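Side-chain contact in CRISPR-associated protein, Cse1 family (Acidimicrobium ferrooxidans, PDB 4H3T), which is probably the large subunit of the type I-E CRISPR surveillance complex Cascade, which recognises foreign DNA: residues A[61-66]-A[93-98]. The protein carries 1 engineered substitution. Numbering follows the deposited sequence.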
loop_
_atom_site.group_PDB
_atom_site.type_symbol
_atom_site.label_atom_id
_atom_site.label_comp_id
_atom_site.label_asym_id
_atom_site.label_seq_id
_atom_site.Cartn_x
_atom_site.Cartn_y
_atom_site.Cartn_z
ATOM N N LEU A 61 3.548 -10.809 -10.568
ATOM C CA LEU A 61 5.018 -10.624 -10.682
ATOM C C LEU A 61 5.780 -11.939 -10.457
ATOM O O LEU A 61 6.752 -12.192 -11.129
ATOM C CB LEU A 61 5.483 -9.608 -9.662
ATOM C CG LEU A 61 5.144 -8.134 -9.967
ATOM C CD1 LEU A 61 5.359 -7.259 -8.705
ATOM C CD2 LEU A 61 5.948 -7.607 -11.167
ATOM N N ALA A 62 5.356 -12.768 -9.466
ATOM C CA ALA A 62 5.986 -14.064 -9.270
ATOM C C ALA A 62 5.862 -14.885 -10.543
ATOM O O ALA A 62 6.799 -15.586 -10.937
ATOM C CB ALA A 62 5.339 -14.793 -8.107
ATOM N N LEU A 63 4.686 -14.837 -11.167
ATOM C CA LEU A 63 4.447 -15.576 -12.436
ATOM C C LEU A 63 5.348 -15.018 -13.577
ATOM O O LEU A 63 5.941 -15.796 -14.330
ATOM C CB LEU A 63 2.989 -15.322 -12.712
ATOM C CG LEU A 63 2.081 -16.214 -13.507
ATOM C CD1 LEU A 63 2.593 -17.698 -13.651
ATOM C CD2 LEU A 63 0.715 -16.140 -12.848
ATOM N N ALA A 64 5.523 -13.669 -13.646
ATOM C CA ALA A 64 6.394 -13.045 -14.657
ATOM C C ALA A 64 7.836 -13.526 -14.550
ATOM O O ALA A 64 8.396 -13.915 -15.575
ATOM C CB ALA A 64 6.343 -11.539 -14.556
ATOM N N TYR A 65 8.427 -13.557 -13.323
ATOM C CA TYR A 65 9.809 -14.045 -13.165
ATOM C C TYR A 65 9.977 -15.484 -13.666
ATOM O O TYR A 65 11.032 -15.850 -14.239
ATOM C CB TYR A 65 10.242 -13.969 -11.693
ATOM C CG TYR A 65 10.651 -12.603 -11.239
ATOM C CD1 TYR A 65 11.845 -12.026 -11.680
ATOM C CD2 TYR A 65 9.952 -11.956 -10.220
ATOM C CE1 TYR A 65 12.306 -10.819 -11.152
ATOM C CE2 TYR A 65 10.400 -10.769 -9.681
ATOM C CZ TYR A 65 11.578 -10.189 -10.150
ATOM O OH TYR A 65 11.960 -8.963 -9.623
ATOM N N ARG A 66 8.934 -16.312 -13.469
ATOM C CA ARG A 66 8.981 -17.723 -13.890
ATOM C C ARG A 66 8.749 -17.853 -15.377
ATOM O O ARG A 66 9.421 -18.692 -16.014
ATOM C CB ARG A 66 7.973 -18.594 -13.110
ATOM C CG ARG A 66 8.181 -18.664 -11.585
ATOM C CD ARG A 66 9.584 -19.176 -11.248
ATOM N NE ARG A 66 9.720 -20.578 -11.643
ATOM C CZ ARG A 66 10.864 -21.241 -11.787
ATOM N NH1 ARG A 66 12.033 -20.617 -11.637
ATOM N NH2 ARG A 66 10.853 -22.531 -12.073
ATOM N N ASP A 93 4.051 -21.952 -23.083
ATOM C CA ASP A 93 4.900 -23.055 -22.607
ATOM C C ASP A 93 4.820 -23.173 -21.068
ATOM O O ASP A 93 4.716 -24.273 -20.540
ATOM C CB ASP A 93 6.383 -22.855 -23.017
ATOM C CG ASP A 93 6.685 -23.012 -24.485
ATOM O OD1 ASP A 93 5.803 -23.541 -25.231
ATOM O OD2 ASP A 93 7.792 -22.579 -24.909
ATOM N N TYR A 94 4.829 -22.044 -20.360
ATOM C CA TYR A 94 4.749 -22.088 -18.892
ATOM C C TYR A 94 3.402 -22.669 -18.445
ATOM O O TYR A 94 3.390 -23.605 -17.649
ATOM C CB TYR A 94 5.002 -20.707 -18.271
ATOM C CG TYR A 94 5.067 -20.750 -16.761
ATOM C CD1 TYR A 94 6.243 -21.095 -16.103
ATOM C CD2 TYR A 94 3.936 -20.529 -15.997
ATOM C CE1 TYR A 94 6.288 -21.182 -14.724
ATOM C CE2 TYR A 94 3.944 -20.705 -14.628
ATOM C CZ TYR A 94 5.127 -20.981 -13.984
ATOM O OH TYR A 94 5.106 -21.076 -12.618
ATOM N N PHE A 95 2.279 -22.138 -18.954
ATOM C CA PHE A 95 0.953 -22.629 -18.524
ATOM C C PHE A 95 0.670 -24.038 -19.020
ATOM O O PHE A 95 -0.023 -24.760 -18.305
ATOM C CB PHE A 95 -0.179 -21.664 -18.913
ATOM C CG PHE A 95 -0.204 -20.439 -18.046
ATOM C CD1 PHE A 95 -0.328 -20.548 -16.664
ATOM C CD2 PHE A 95 -0.033 -19.172 -18.594
ATOM C CE1 PHE A 95 -0.358 -19.420 -15.866
ATOM C CE2 PHE A 95 -0.001 -18.036 -17.770
ATOM C CZ PHE A 95 -0.098 -18.182 -16.412
ATOM N N ALA A 96 1.284 -24.510 -20.119
ATOM C CA ALA A 96 1.125 -25.928 -20.507
ATOM C C ALA A 96 1.799 -26.788 -19.428
ATOM O O ALA A 96 1.210 -27.756 -18.982
ATOM C CB ALA A 96 1.735 -26.207 -21.890
ATOM N N ARG A 97 2.990 -26.384 -18.936
ATOM C CA ARG A 97 3.685 -27.142 -17.879
ATOM C C ARG A 97 2.959 -27.115 -16.522
ATOM O O ARG A 97 2.967 -28.116 -15.834
ATOM C CB ARG A 97 5.128 -26.607 -17.685
ATOM C CG ARG A 97 5.956 -27.138 -16.496
ATOM C CD ARG A 97 6.552 -28.516 -16.710
ATOM N NE ARG A 97 7.377 -28.980 -15.582
ATOM C CZ ARG A 97 6.925 -29.533 -14.450
ATOM N NH1 ARG A 97 5.619 -29.675 -14.238
ATOM N NH2 ARG A 97 7.777 -29.929 -13.513
ATOM N N TRP A 98 2.373 -25.992 -16.120
ATOM C CA TRP A 98 1.879 -25.851 -14.758
ATOM C C TRP A 98 0.393 -25.729 -14.597
ATOM O O TRP A 98 -0.073 -25.618 -13.435
ATOM C CB TRP A 98 2.539 -24.597 -14.162
ATOM C CG TRP A 98 4.019 -24.791 -13.967
ATOM C CD1 TRP A 98 5.025 -24.301 -14.741
ATOM C CD2 TRP A 98 4.628 -25.684 -13.034
ATOM N NE1 TRP A 98 6.236 -24.780 -14.305
ATOM C CE2 TRP A 98 6.023 -25.634 -13.255
ATOM C CE3 TRP A 98 4.125 -26.534 -12.036
ATOM C CZ2 TRP A 98 6.924 -26.380 -12.495
ATOM C CZ3 TRP A 98 5.016 -27.281 -11.292
ATOM C CH2 TRP A 98 6.400 -27.186 -11.503
#
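The Tyr94 ring meets Arg66 and Leu63 obliquely, while Trp98, one turn on in its own helix, lays CD1 over one face, 3.3 Å above the plane and toward the rim. Arg66 brings CB to 3.5 Å from Tyr94 CE1, and Leu63 CD1 lies 3.4 Å from Tyr94 CE2, both coming from the side of the ring plane away from Trp98. CG of Tyr94 is anti to the backbone N (chi1 -174°), which carries the ring toward helix 52-68. Leucine suits its place because one branch serves two aromatics: CD1 also approaches Phe95 CZ at 3.9 Å. Arginine offers an aliphatic stem to the ring, then bends at chi2 and chi3; its guanidinium, turned 82° from the tyrosine plane, forms a salt bridge with Glu238 through NE. Tyrosine joins both chemistries, since its OH hydrogen-bonds Glu238 and Trp237. Cutting Tyr94 back to an alanine would probably open a gap beside Leu63 and Arg66 CB and leave Glu238 and Trp237 without their hydroxyl partner. No hydrogen bond joins the segments; helices 52-68 and 88-98 pack mainly through apolar contacts, their local axes 11.5 Å apart at 105°, and Leu32 of helix 32-37 touches both Leu63 and Phe95.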